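Local coordinates for protein putative pyrazinamidase/nicotinamidase (Streptococcus mutans, PDB 3S2S) that probably hydrolyses nicotinamide to nicotinate, and pyrazinamide likewise, as a zinc-binding amidase of the isochorismatase family, at residues A38-D43 with D158-T163; T45-A50 with P104-G109; K74-G79 with K130-M135; V165-C170 with S190-L195. One frame throughout, in Å; residues are numbered along the deposited sequence.

Contact 1: A38-D43 with D158-T163; sequences ALISID and DTVVLT. With CAD (cacodylic acid), chain F.
The carbonyl oxygen of Ile-40 is gripped twice by one residue, Thr-163. The amide N of Thr-163 reaches Ile-40 O at 3.1 Å, almost in line with the carbonyl. The hydroxyl OG1 of Thr-163 donates to the same Ile-40 O at 2.9 Å, tilted out of the carbonyl plane. This second bond depends on chi1 of 64°, which sets OG1 between the backbone N and the carbonyl carbon. OG1 also accepts from a water that lies 2.6 Å from Ser-41 OG, so the two hydroxyls are bridged across the strands. The rest is regular parallel pairing. Val-161 is held by both its backbone polar atoms: its N binds Ala-38 O, and its O takes the amide N of Ile-40 at 2.8 Å in a nearly straight bond. Ile-42 N continues the pattern to Thr-163 O.

Leu-39, Val-161 and Thr-163 share one face of the sheet. There Leu-39 CD1 touches both Val-161 CG1, at 4.1 Å, and Thr-163 CG2. On the face with Ala-38 and Val-160, Ile-40 and Leu-162 lie side by side and point the same way. Their contact is CG1 of Ile-40 against CD2 of Leu-162 at 3.7 Å. Just past the strand, Asp-43 OD2 comes close to the cacodylate methyl C1 and is salt-bridged to Lys-137.

The pair forms the buried middle of the parallel sheet, with strands 81-87 and 184-188 flanking it. Helix 65-77 packs on the Leu-39 and Thr-163 face, and helix 167-180 covers Ile-42 and Leu-162.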
loop_
_atom_site.group_PDB
_atom_site.type_symbol
_atom_site.label_atom_id
_atom_site.label_comp_id
_atom_site.label_asym_id
_atom_site.label_seq_id
_atom_site.Cartn_x
_atom_site.Cartn_y
_atom_site.Cartn_z
ATOM N N ALA A 38 -14.093 -14.075 5.525
ATOM C CA ALA A 38 -12.944 -14.497 6.316
ATOM C C ALA A 38 -13.083 -14.027 7.727
ATOM O O ALA A 38 -13.397 -12.870 7.961
ATOM C CB ALA A 38 -11.652 -13.932 5.729
ATOM N N LEU A 39 -12.815 -14.930 8.662
ATOM C CA LEU A 39 -12.820 -14.578 10.070
ATOM C C LEU A 39 -11.381 -14.288 10.488
ATOM O O LEU A 39 -10.485 -15.082 10.218
ATOM C CB LEU A 39 -13.466 -15.697 10.913
ATOM C CG LEU A 39 -13.534 -15.290 12.391
ATOM C CD1 LEU A 39 -14.872 -15.694 13.010
ATOM C CD2 LEU A 39 -12.320 -15.770 13.192
ATOM N N ILE A 40 -11.162 -13.123 11.099
ATOM C CA ILE A 40 -9.816 -12.730 11.536
ATOM C C ILE A 40 -9.756 -12.917 13.046
ATOM O O ILE A 40 -10.603 -12.388 13.746
ATOM C CB ILE A 40 -9.479 -11.254 11.171
ATOM C CG1 ILE A 40 -9.901 -10.912 9.739
ATOM C CG2 ILE A 40 -7.962 -10.991 11.332
ATOM C CD1 ILE A 40 -9.326 -11.842 8.675
ATOM N N SER A 41 -8.787 -13.706 13.530
ATOM C CA SER A 41 -8.634 -13.996 14.963
ATOM C C SER A 41 -7.433 -13.222 15.467
ATOM O O SER A 41 -6.281 -13.592 15.203
ATOM C CB SER A 41 -8.449 -15.495 15.204
ATOM O OG SER A 41 -8.465 -15.792 16.601
ATOM N N ILE A 42 -7.700 -12.121 16.161
ATOM C CA ILE A 42 -6.632 -11.158 16.429
ATOM C C ILE A 42 -6.070 -11.286 17.843
ATOM O O ILE A 42 -6.754 -10.989 18.821
ATOM C CB ILE A 42 -7.123 -9.727 16.202
ATOM C CG1 ILE A 42 -7.740 -9.594 14.803
ATOM C CG2 ILE A 42 -5.983 -8.695 16.403
ATOM C CD1 ILE A 42 -8.405 -8.246 14.600
ATOM N N ASP A 43 -4.824 -11.752 17.936
ATOM C CA ASP A 43 -4.033 -11.696 19.187
ATOM C C ASP A 43 -4.643 -12.322 20.414
ATOM O O ASP A 43 -4.382 -11.849 21.522
ATOM C CB ASP A 43 -3.665 -10.241 19.521
ATOM C CG ASP A 43 -2.544 -9.702 18.636
ATOM O OD1 ASP A 43 -1.700 -10.514 18.240
ATOM O OD2 ASP A 43 -2.512 -8.477 18.390
ATOM N N ASP A 158 -15.039 -10.636 0.337
ATOM C CA ASP A 158 -15.515 -9.264 0.388
ATOM C C ASP A 158 -15.840 -8.781 1.792
ATOM O O ASP A 158 -16.015 -7.587 1.995
ATOM C CB ASP A 158 -16.702 -9.038 -0.552
ATOM C CG ASP A 158 -17.989 -9.553 0.001
ATOM O OD1 ASP A 158 -17.954 -10.417 0.898
ATOM O OD2 ASP A 158 -19.050 -9.086 -0.473
ATOM N N THR A 159 -15.887 -9.705 2.752
ATOM C CA THR A 159 -16.261 -9.366 4.122
ATOM C C THR A 159 -15.284 -9.984 5.107
ATOM O O THR A 159 -14.999 -11.185 5.018
ATOM C CB THR A 159 -17.654 -9.939 4.440
ATOM O OG1 THR A 159 -18.588 -9.388 3.509
ATOM C CG2 THR A 159 -18.093 -9.591 5.877
ATOM N N VAL A 160 -14.771 -9.173 6.032
ATOM C CA VAL A 160 -14.010 -9.715 7.155
ATOM C C VAL A 160 -14.835 -9.656 8.434
ATOM O O VAL A 160 -15.536 -8.675 8.671
ATOM C CB VAL A 160 -12.648 -9.023 7.368
ATOM C CG1 VAL A 160 -11.720 -9.299 6.137
ATOM C CG2 VAL A 160 -12.802 -7.494 7.558
ATOM N N VAL A 161 -14.723 -10.717 9.226
ATOM C CA VAL A 161 -15.378 -10.843 10.519
ATOM C C VAL A 161 -14.298 -10.736 11.575
ATOM O O VAL A 161 -13.421 -11.587 11.633
ATOM C CB VAL A 161 -16.116 -12.165 10.627
ATOM C CG1 VAL A 161 -16.868 -12.243 11.952
ATOM C CG2 VAL A 161 -17.093 -12.302 9.450
ATOM N N LEU A 162 -14.341 -9.682 12.384
ATOM C CA LEU A 162 -13.252 -9.426 13.326
ATOM C C LEU A 162 -13.553 -9.963 14.718
ATOM O O LEU A 162 -14.647 -9.752 15.237
ATOM C CB LEU A 162 -12.960 -7.928 13.412
ATOM C CG LEU A 162 -12.694 -7.266 12.057
ATOM C CD1 LEU A 162 -12.367 -5.796 12.309
ATOM C CD2 LEU A 162 -11.532 -7.960 11.332
ATOM N N THR A 163 -12.583 -10.663 15.299
ATOM C CA THR A 163 -12.684 -11.168 16.663
ATOM C C THR A 163 -11.329 -10.970 17.321
ATOM O O THR A 163 -10.322 -10.835 16.633
ATOM C CB THR A 163 -12.975 -12.698 16.698
ATOM O OG1 THR A 163 -11.858 -13.422 16.125
ATOM C CG2 THR A 163 -14.260 -13.042 15.933
HETATM AS AS CAD F . -3.400 -5.345 20.560
HETATM C C1 CAD F . -3.396 -7.227 21.064
HETATM C C2 CAD F . -1.936 -4.363 21.460
HETATM O O1 CAD F . -4.869 -4.640 20.690
HETATM O O HOH W 1 -11.034 -16.057 16.670
#

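Contact 2: T45-A50 with P104-G109. With ZN (zinc ion), chain E; CAD (cacodylic acid), chain F.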
loop_
_atom_site.group_PDB
_atom_site.type_symbol
_atom_site.label_atom_id
_atom_site.label_comp_id
_atom_site.label_asym_id
_atom_site.label_seq_id
_atom_site.Cartn_x
_atom_site.Cartn_y
_atom_site.Cartn_z
ATOM N N THR A 45 -3.999 -14.433 22.596
ATOM C CA THR A 45 -2.923 -15.266 23.118
ATOM C C THR A 45 -2.739 -15.104 24.625
ATOM O O THR A 45 -3.288 -14.193 25.263
ATOM C CB THR A 45 -1.574 -14.921 22.451
ATOM O OG1 THR A 45 -1.214 -13.576 22.792
ATOM C CG2 THR A 45 -1.647 -15.080 20.913
ATOM N N TYR A 46 -1.942 -16.000 25.194
ATOM C CA TYR A 46 -1.685 -15.965 26.630
ATOM C C TYR A 46 -1.210 -14.612 27.147
ATOM O O TYR A 46 -1.702 -14.125 28.171
ATOM C CB TYR A 46 -0.716 -17.079 27.022
ATOM C CG TYR A 46 -1.445 -18.337 27.443
ATOM C CD1 TYR A 46 -2.151 -19.107 26.515
ATOM C CD2 TYR A 46 -1.430 -18.752 28.767
ATOM C CE1 TYR A 46 -2.833 -20.251 26.898
ATOM C CE2 TYR A 46 -2.112 -19.904 29.164
ATOM C CZ TYR A 46 -2.803 -20.651 28.231
ATOM O OH TYR A 46 -3.473 -21.794 28.639
ATOM N N ASP A 47 -0.263 -13.981 26.458
ATOM C CA ASP A 47 0.220 -12.685 26.954
ATOM C C ASP A 47 -0.831 -11.581 26.995
ATOM O O ASP A 47 -0.717 -10.643 27.790
ATOM C CB ASP A 47 1.454 -12.206 26.184
ATOM C CG ASP A 47 2.744 -12.773 26.752
ATOM O OD1 ASP A 47 2.748 -13.178 27.944
ATOM O OD2 ASP A 47 3.733 -12.826 26.007
ATOM N N PHE A 48 -1.865 -11.694 26.166
ATOM C CA PHE A 48 -2.924 -10.689 26.153
ATOM C C PHE A 48 -4.155 -11.046 26.981
ATOM O O PHE A 48 -5.019 -10.195 27.191
ATOM C CB PHE A 48 -3.365 -10.396 24.721
ATOM C CG PHE A 48 -2.354 -9.608 23.941
ATOM C CD1 PHE A 48 -2.019 -8.320 24.325
ATOM C CD2 PHE A 48 -1.734 -10.156 22.830
ATOM C CE1 PHE A 48 -1.077 -7.580 23.597
ATOM C CE2 PHE A 48 -0.796 -9.421 22.100
ATOM C CZ PHE A 48 -0.473 -8.136 22.498
ATOM N N VAL A 49 -4.232 -12.292 27.434
ATOM C CA VAL A 49 -5.467 -12.806 28.018
ATOM C C VAL A 49 -5.272 -13.426 29.406
ATOM O O VAL A 49 -6.082 -13.197 30.307
ATOM C CB VAL A 49 -6.132 -13.836 27.085
ATOM C CG1 VAL A 49 -7.499 -14.295 27.645
ATOM C CG2 VAL A 49 -6.284 -13.236 25.660
ATOM N N ALA A 50 -4.211 -14.213 29.564
ATOM C CA ALA A 50 -4.035 -15.028 30.771
ATOM C C ALA A 50 -3.747 -14.187 32.013
ATOM O O ALA A 50 -3.252 -13.066 31.932
ATOM C CB ALA A 50 -2.937 -16.068 30.553
ATOM N N PRO A 104 7.763 -6.030 27.070
ATOM C CA PRO A 104 7.869 -7.146 26.130
ATOM C C PRO A 104 6.635 -8.027 26.228
ATOM O O PRO A 104 6.148 -8.276 27.333
ATOM C CB PRO A 104 9.086 -7.918 26.641
ATOM C CG PRO A 104 9.875 -6.915 27.405
ATOM C CD PRO A 104 8.875 -6.004 28.034
ATOM N N HIS A 105 6.127 -8.478 25.088
ATOM C CA HIS A 105 4.919 -9.295 25.059
ATOM C C HIS A 105 4.921 -10.072 23.757
ATOM O O HIS A 105 5.480 -9.599 22.759
ATOM C CB HIS A 105 3.679 -8.412 25.142
ATOM C CG HIS A 105 3.563 -7.432 24.017
ATOM N ND1 HIS A 105 4.162 -6.193 24.049
ATOM C CD2 HIS A 105 2.913 -7.508 22.833
ATOM C CE1 HIS A 105 3.892 -5.548 22.926
ATOM N NE2 HIS A 105 3.140 -6.327 22.168
ATOM N N ASN A 106 4.311 -11.260 23.759
ATOM C CA ASN A 106 4.257 -12.104 22.558
ATOM C C ASN A 106 5.621 -12.266 21.902
ATOM O O ASN A 106 5.768 -12.169 20.677
ATOM C CB ASN A 106 3.226 -11.585 21.531
ATOM C CG ASN A 106 1.837 -12.184 21.746
ATOM O OD1 ASN A 106 1.447 -12.493 22.871
ATOM N ND2 ASN A 106 1.083 -12.349 20.654
ATOM N N ILE A 107 6.624 -12.537 22.727
ATOM C CA ILE A 107 7.966 -12.725 22.198
ATOM C C ILE A 107 8.059 -14.033 21.419
ATOM O O ILE A 107 7.608 -15.084 21.889
ATOM C CB ILE A 107 9.002 -12.735 23.344
ATOM C CG1 ILE A 107 8.954 -11.414 24.120
ATOM C CG2 ILE A 107 10.388 -13.003 22.801
ATOM C CD1 ILE A 107 9.106 -10.155 23.228
ATOM N N LYS A 108 8.644 -13.970 20.232
ATOM C CA LYS A 108 8.809 -15.143 19.392
ATOM C C LYS A 108 9.559 -16.232 20.158
ATOM O O LYS A 108 10.553 -15.947 20.829
ATOM C CB LYS A 108 9.544 -14.767 18.106
ATOM C CG LYS A 108 8.658 -13.952 17.117
ATOM C CD LYS A 108 9.404 -13.639 15.828
ATOM N N GLY A 109 9.052 -17.457 20.066
ATOM C CA GLY A 109 9.653 -18.605 20.726
ATOM C C GLY A 109 9.171 -18.856 22.144
ATOM O O GLY A 109 9.625 -19.807 22.793
HETATM ZN ZN ZN E . 2.726 -5.743 20.094
HETATM AS AS CAD F . -3.400 -5.345 20.560
HETATM C C1 CAD F . -3.396 -7.227 21.064
HETATM C C2 CAD F . -1.936 -4.363 21.460
HETATM O O1 CAD F . -4.869 -4.640 20.690
HETATM O O HOH W 2 6.242 -13.460 25.513
HETATM O O HOH W 3 0.837 -4.930 20.698
HETATM O O HOH W 4 2.078 -5.132 18.023
#
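His-105 has chi1 of 60°, with CG between its backbone N and carbonyl carbon, and this turns the imidazole toward the ring of Phe-48. Phe-48 CG stands anti to its carbonyl carbon (chi1 -72°). The two rings come together obliquely, with planes at 60°. Phe-48 CZ touches His-105 CD2 at 3.5 Å.

Asn-106 holds the polar side of the contact. Its OD1 accepts from Thr-45 OG1 at 2.9 Å, in the carbonyl plane and on a lone pair. The amide and the threonine side chain approach from opposite directions. The other end of the amide, ND2, donates to Asp-87 O, so both ends of the group are fixed. Asp-47 slides past Asn-106 the opposite way. Its OD2 takes the backbone N of Asn-106 at 2.8 Å, on the anti side of the carboxylate. A water also donates to Asp-47 OD2 at 2.6 Å and accepts from Ile-107 N, which gives the loop a second tie to the short helix 46-49. Asp-47 OD1 accepts from Lys-54 N.

The ring of Phe-48 packs flat-on against the ligand. The cacodylate methyl C1 sits over the centre of one face, 3.4 Å from Phe-48 CZ. His-105 NE2 binds the zinc ion at 2.2 Å, while ND1 bonds to Pro-103 O, which helps to fix the ring rotation. Asp-87, His-89, Glu-98 and two waters complete the zinc shell. A metal site beside an aromatic-lined pocket is the arrangement known from nicotinamidases of this family.

Contact 3: K74-G79 with K130-M135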
loop_
_atom_site.group_PDB
_atom_site.type_symbol
_atom_site.label_atom_id
_atom_site.label_comp_id
_atom_site.label_asym_id
_atom_site.label_seq_id
_atom_site.Cartn_x
_atom_site.Cartn_y
_atom_site.Cartn_z
ATOM N N LYS A 74 -17.791 -21.981 14.162
ATOM C CA LYS A 74 -18.968 -21.785 13.315
ATOM C C LYS A 74 -18.606 -21.202 11.964
ATOM O O LYS A 74 -19.087 -21.667 10.928
ATOM C CB LYS A 74 -20.033 -20.932 13.993
ATOM C CG LYS A 74 -21.186 -20.613 13.058
ATOM C CD LYS A 74 -22.444 -20.220 13.803
ATOM C CE LYS A 74 -23.636 -20.183 12.856
ATOM N NZ LYS A 74 -24.935 -20.084 13.581
ATOM N N ALA A 75 -17.744 -20.190 11.968
ATOM C CA ALA A 75 -17.315 -19.586 10.706
ATOM C C ALA A 75 -16.690 -20.657 9.837
ATOM O O ALA A 75 -16.975 -20.741 8.638
ATOM C CB ALA A 75 -16.317 -18.468 10.956
ATOM N N TYR A 76 -15.853 -21.493 10.448
ATOM C CA TYR A 76 -15.179 -22.552 9.708
ATOM C C TYR A 76 -16.188 -23.556 9.148
ATOM O O TYR A 76 -16.082 -23.962 7.988
ATOM C CB TYR A 76 -14.147 -23.266 10.568
ATOM C CG TYR A 76 -13.501 -24.436 9.869
ATOM C CD1 TYR A 76 -12.397 -24.251 9.036
ATOM C CD2 TYR A 76 -14.007 -25.723 10.016
ATOM C CE1 TYR A 76 -11.798 -25.321 8.385
ATOM C CE2 TYR A 76 -13.418 -26.794 9.365
ATOM C CZ TYR A 76 -12.317 -26.582 8.553
ATOM O OH TYR A 76 -11.723 -27.636 7.906
ATOM N N ASP A 77 -17.163 -23.937 9.969
ATOM C CA ASP A 77 -18.233 -24.852 9.539
ATOM C C ASP A 77 -19.043 -24.254 8.390
ATOM O O ASP A 77 -19.545 -24.980 7.526
ATOM C CB ASP A 77 -19.177 -25.191 10.697
ATOM C CG ASP A 77 -18.528 -26.065 11.756
ATOM O OD1 ASP A 77 -17.419 -26.599 11.521
ATOM O OD2 ASP A 77 -19.150 -26.228 12.837
ATOM N N ASN A 78 -19.170 -22.929 8.384
ATOM C CA ASN A 78 -19.924 -22.243 7.345
ATOM C C ASN A 78 -19.156 -22.101 6.038
ATOM O O ASN A 78 -19.696 -21.586 5.060
ATOM C CB ASN A 78 -20.375 -20.860 7.823
ATOM C CG ASN A 78 -21.513 -20.930 8.816
ATOM O OD1 ASN A 78 -22.037 -22.003 9.100
ATOM N ND2 ASN A 78 -21.910 -19.774 9.344
ATOM N N GLY A 79 -17.895 -22.533 6.031
ATOM C CA GLY A 79 -17.064 -22.456 4.837
ATOM C C GLY A 79 -16.129 -21.254 4.745
ATOM O O GLY A 79 -15.561 -20.982 3.677
ATOM N N LYS A 130 -6.047 -26.110 4.463
ATOM C CA LYS A 130 -5.883 -25.072 3.438
ATOM C C LYS A 130 -6.625 -23.782 3.769
ATOM O O LYS A 130 -6.246 -22.718 3.281
ATOM C CB LYS A 130 -6.389 -25.564 2.072
ATOM C CG LYS A 130 -5.509 -26.546 1.326
ATOM C CD LYS A 130 -6.334 -27.202 0.212
ATOM C CE LYS A 130 -5.659 -27.124 -1.151
ATOM N NZ LYS A 130 -4.672 -28.217 -1.368
ATOM N N ARG A 131 -7.678 -23.876 4.586
ATOM C CA ARG A 131 -8.521 -22.718 4.853
ATOM C C ARG A 131 -8.157 -21.993 6.139
ATOM O O ARG A 131 -8.787 -20.995 6.474
ATOM C CB ARG A 131 -9.999 -23.131 4.908
ATOM C CG ARG A 131 -10.527 -23.714 3.601
ATOM C CD ARG A 131 -11.781 -24.529 3.864
ATOM N NE ARG A 131 -12.688 -23.708 4.637
ATOM C CZ ARG A 131 -13.641 -24.150 5.444
ATOM N NH1 ARG A 131 -13.885 -25.454 5.600
ATOM N NH2 ARG A 131 -14.367 -23.253 6.089
ATOM N N VAL A 132 -7.140 -22.482 6.841
ATOM C CA VAL A 132 -6.755 -21.907 8.128
ATOM C C VAL A 132 -5.304 -21.422 8.067
ATOM O O VAL A 132 -4.403 -22.173 7.654
ATOM C CB VAL A 132 -6.947 -22.920 9.258
ATOM C CG1 VAL A 132 -6.497 -22.318 10.586
ATOM C CG2 VAL A 132 -8.421 -23.364 9.297
ATOM N N PHE A 133 -5.088 -20.167 8.456
ATOM C CA PHE A 133 -3.791 -19.521 8.313
ATOM C C PHE A 133 -3.282 -18.990 9.634
ATOM O O PHE A 133 -4.073 -18.537 10.483
ATOM C CB PHE A 133 -3.911 -18.324 7.364
ATOM C CG PHE A 133 -4.392 -18.683 5.991
ATOM C CD1 PHE A 133 -3.499 -18.807 4.944
ATOM C CD2 PHE A 133 -5.748 -18.912 5.756
ATOM C CE1 PHE A 133 -3.949 -19.156 3.674
ATOM C CE2 PHE A 133 -6.198 -19.252 4.497
ATOM C CZ PHE A 133 -5.292 -19.379 3.456
ATOM N N TRP A 134 -1.962 -19.035 9.799
ATOM C CA TRP A 134 -1.297 -18.338 10.892
ATOM C C TRP A 134 -0.388 -17.288 10.285
ATOM O O TRP A 134 0.427 -17.592 9.398
ATOM C CB TRP A 134 -0.450 -19.305 11.724
ATOM C CG TRP A 134 0.303 -18.631 12.864
ATOM C CD1 TRP A 134 1.461 -17.906 12.764
ATOM C CD2 TRP A 134 -0.026 -18.663 14.261
ATOM N NE1 TRP A 134 1.856 -17.469 14.007
ATOM C CE2 TRP A 134 0.963 -17.921 14.943
ATOM C CE3 TRP A 134 -1.068 -19.242 15.004
ATOM C CZ2 TRP A 134 0.948 -17.741 16.333
ATOM C CZ3 TRP A 134 -1.082 -19.068 16.388
ATOM C CH2 TRP A 134 -0.084 -18.316 17.036
ATOM N N MET A 135 -0.538 -16.044 10.733
ATOM C CA MET A 135 0.265 -14.943 10.231
ATOM C C MET A 135 0.889 -14.191 11.373
ATOM O O MET A 135 0.187 -13.672 12.223
ATOM C CB MET A 135 -0.604 -13.953 9.434
ATOM C CG MET A 135 -1.044 -14.497 8.125
ATOM S SD MET A 135 -2.048 -13.237 7.307
ATOM C CE MET A 135 -2.302 -14.100 5.756
#
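Arg-131 sets out from CB toward the end of helix 65-77 and meets it with its last atoms. The chain is extended at chi2 and then bends at CG-CD (chi3 51°), which brings the guanidinium against the last helical turn. NE comes no nearer than 4.1 Å to Gly-79 O. CZ lies over the Tyr-76 ring, 4.1 Å from its centroid, in a cation-pi contact. The two planes are only 7° apart, so the guanidinium lies flat on the ring in an offset stack. NH1 sits toward the ring's rim, 3.5 Å from both CE1 and CZ of Tyr-76.

NH2 does the polar work. It donates to Tyr-76 O at 2.7 Å, in the carbonyl plane and on a lone pair, with a nearly straight N-H. The oxygen lies at the guanidinium edge. Tyr-76 therefore meets one arginine by both its ring and its carbonyl. NH2 also bonds to Asp-80 O. The ring is held further by its OH, which is bonded to Asp-129. Val-132 adds an apolar touch through CG2, 4.0 Å from Tyr-76 CE1.

Tyr-76 O accepts from Gly-79 N as well as from Arg-131. Gly-79 has positive phi and closes a Schellman motif. The arrangement is thus a helix C-terminus closed by a Schellman glycine, with an arginine on its last turn, joining helix 65-77 to the start of strand 132-137 in an alpha/beta fold.

Contact 4: V165-C170 with S190-L195. With CAD (cacodylic acid), chain F.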
loop_
_atom_site.group_PDB
_atom_site.type_symbol
_atom_site.label_atom_id
_atom_site.label_comp_id
_atom_site.label_asym_id
_atom_site.label_seq_id
_atom_site.Cartn_x
_atom_site.Cartn_y
_atom_site.Cartn_z
ATOM N N VAL A 165 -8.614 -9.318 20.463
ATOM C CA VAL A 165 -8.280 -8.253 21.419
ATOM C C VAL A 165 -7.165 -7.380 20.833
ATOM O O VAL A 165 -6.469 -7.816 19.920
ATOM C CB VAL A 165 -7.817 -8.854 22.795
ATOM C CG1 VAL A 165 -8.947 -9.651 23.451
ATOM C CG2 VAL A 165 -6.600 -9.728 22.600
ATOM N N LEU A 166 -7.006 -6.135 21.304
ATOM C CA LEU A 166 -7.959 -5.455 22.167
ATOM C C LEU A 166 -8.857 -4.657 21.221
ATOM O O LEU A 166 -8.408 -4.203 20.148
ATOM C CB LEU A 166 -7.239 -4.474 23.093
ATOM C CG LEU A 166 -6.295 -5.001 24.178
ATOM C CD1 LEU A 166 -5.839 -3.821 25.031
ATOM C CD2 LEU A 166 -6.996 -6.017 25.021
ATOM N N THR A 167 -10.106 -4.462 21.612
ATOM C CA THR A 167 -11.088 -3.830 20.729
ATOM C C THR A 167 -10.596 -2.491 20.181
ATOM O O THR A 167 -10.774 -2.195 18.987
ATOM C CB THR A 167 -12.404 -3.591 21.493
ATOM O OG1 THR A 167 -12.670 -4.727 22.323
ATOM C CG2 THR A 167 -13.556 -3.407 20.528
ATOM N N ASP A 168 -9.985 -1.688 21.056
ATOM C CA ASP A 168 -9.596 -0.318 20.723
ATOM C C ASP A 168 -8.183 -0.169 20.165
ATOM O O ASP A 168 -7.774 0.949 19.844
ATOM C CB ASP A 168 -9.753 0.589 21.959
ATOM C CG ASP A 168 -8.930 0.103 23.137
ATOM O OD1 ASP A 168 -9.085 -1.077 23.513
ATOM O OD2 ASP A 168 -8.110 0.885 23.674
ATOM N N ILE A 169 -7.423 -1.266 20.046
ATOM C CA ILE A 169 -6.088 -1.169 19.462
ATOM C C ILE A 169 -5.992 -2.122 18.257
ATOM O O ILE A 169 -6.244 -1.703 17.117
ATOM C CB ILE A 169 -4.978 -1.406 20.505
ATOM C CG1 ILE A 169 -5.148 -0.394 21.644
ATOM C CG2 ILE A 169 -3.598 -1.277 19.860
ATOM C CD1 ILE A 169 -4.229 -0.653 22.837
ATOM N N CYS A 170 -5.665 -3.393 18.470
ATOM C CA CYS A 170 -5.491 -4.274 17.300
ATOM C C CYS A 170 -6.747 -4.517 16.466
ATOM O O CYS A 170 -6.691 -4.586 15.226
ATOM C CB CYS A 170 -4.802 -5.600 17.674
ATOM S SG CYS A 170 -3.109 -5.278 18.306
ATOM N N SER A 190 -19.550 -10.339 21.144
ATOM C CA SER A 190 -19.284 -11.272 22.240
ATOM C C SER A 190 -17.903 -11.899 22.124
ATOM O O SER A 190 -17.480 -12.658 22.996
ATOM C CB SER A 190 -20.348 -12.373 22.249
ATOM O OG SER A 190 -20.298 -13.133 21.050
ATOM N N ALA A 191 -17.196 -11.571 21.044
ATOM C CA ALA A 191 -15.880 -12.173 20.805
ATOM C C ALA A 191 -14.781 -11.132 20.573
ATOM O O ALA A 191 -13.780 -11.417 19.907
ATOM C CB ALA A 191 -15.961 -13.128 19.629
ATOM N N VAL A 192 -14.963 -9.934 21.117
ATOM C CA VAL A 192 -13.898 -8.930 21.173
ATOM C C VAL A 192 -13.885 -8.370 22.580
ATOM O O VAL A 192 -14.916 -8.399 23.264
ATOM C CB VAL A 192 -14.071 -7.758 20.159
ATOM C CG1 VAL A 192 -13.865 -8.244 18.728
ATOM C CG2 VAL A 192 -15.422 -7.064 20.316
ATOM N N ALA A 193 -12.727 -7.901 23.037
ATOM C CA ALA A 193 -12.638 -7.316 24.382
ATOM C C ALA A 193 -11.466 -6.362 24.543
ATOM O O ALA A 193 -10.498 -6.436 23.799
ATOM C CB ALA A 193 -12.551 -8.421 25.444
ATOM N N SER A 194 -11.550 -5.467 25.528
ATOM C CA SER A 194 -10.397 -4.651 25.898
ATOM C C SER A 194 -10.284 -4.608 27.421
ATOM O O SER A 194 -11.202 -5.021 28.122
ATOM C CB SER A 194 -10.552 -3.210 25.385
ATOM O OG SER A 194 -9.363 -2.456 25.643
ATOM N N LEU A 195 -9.160 -4.103 27.915
ATOM C CA LEU A 195 -8.969 -3.954 29.353
ATOM C C LEU A 195 -9.835 -2.809 29.806
ATOM O O LEU A 195 -10.548 -2.893 30.823
ATOM C CB LEU A 195 -7.505 -3.652 29.672
ATOM C CG LEU A 195 -7.133 -3.755 31.153
ATOM C CD1 LEU A 195 -5.642 -3.976 31.313
ATOM C CD2 LEU A 195 -7.573 -2.528 31.936
HETATM AS AS CAD F . -3.400 -5.345 20.560
HETATM C C1 CAD F . -3.396 -7.227 21.064
HETATM C C2 CAD F . -1.936 -4.363 21.460
HETATM O O1 CAD F . -4.869 -4.640 20.690
#
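The chain leaves Val-165 through a cis peptide to Leu-166 and enters helix 167-180 by a wide pi-type turn; residues 165-168 and 192-195 run in directions 72° apart. Ala-193 O faces this entry. Thr-167 N donates to Ala-193 O at 3.0 Å, from well above the carbonyl plane, and Leu-166 CA makes a C-H...O contact with the same oxygen.

Ser-194 and Asp-168 give the short side-chain bond. Ser-194 OG, anti to its own backbone N (chi1 -175°), donates to Asp-168 OD1 at 2.6 Å. It arrives on the syn side of the carboxylate, 27° out of its plane. Thr-167 crosses Val-192 at about a right angle, with CG2 against Val-192 CG2 at 4.1 Å. Its OG1 is bonded to His-200 of helix 197-209. Leu-166 lays CD2 on Ser-194 CA at 3.8 Å.

The cis peptide and the turn together hold the cacodylate oxygen. Leu-166 N donates to cacodylate O1 at 2.7 Å, and Cys-170 N donates to the same O1. This pair of N-H groups, one of them in the cis peptide, resembles the oxyanion hole of cysteine hydrolases in this family. Cys-170 SG lies only 2.3 Å from the arsenic atom AS, consistent with Cys-170 being the nucleophile, as in related cysteine hydrolases. Ile-169 CB lies 3.2 Å from cacodylate O1. Phe-202 of the third subunit packs on Asp-168, and Val-210 of that subunit on Ile-169.

Contacts 1, 3 and 4 all reach the one parallel sheet, while contact 2 lies beyond its strand ends. Contact 1 pairs two segments 115 residues apart at their closest ends, and both contact 2 and contact 3 fall within that interval. The segments of contacts 2 and 3 alternate along the chain. Contact 4 follows contact 1, since strand 159-165 runs into helix 167-180. Contacts 1, 2 and 4 touch one another and all meet the cacodylate, though their centres are 13 to 20 Å apart. Asp-43, Phe-48 and Cys-170 thus bring three separate parts of the chain to one pocket. Contact 3 lies away from it but touches contact 1, where Leu-39 packs on Ala-75, their centres about 10 Å apart.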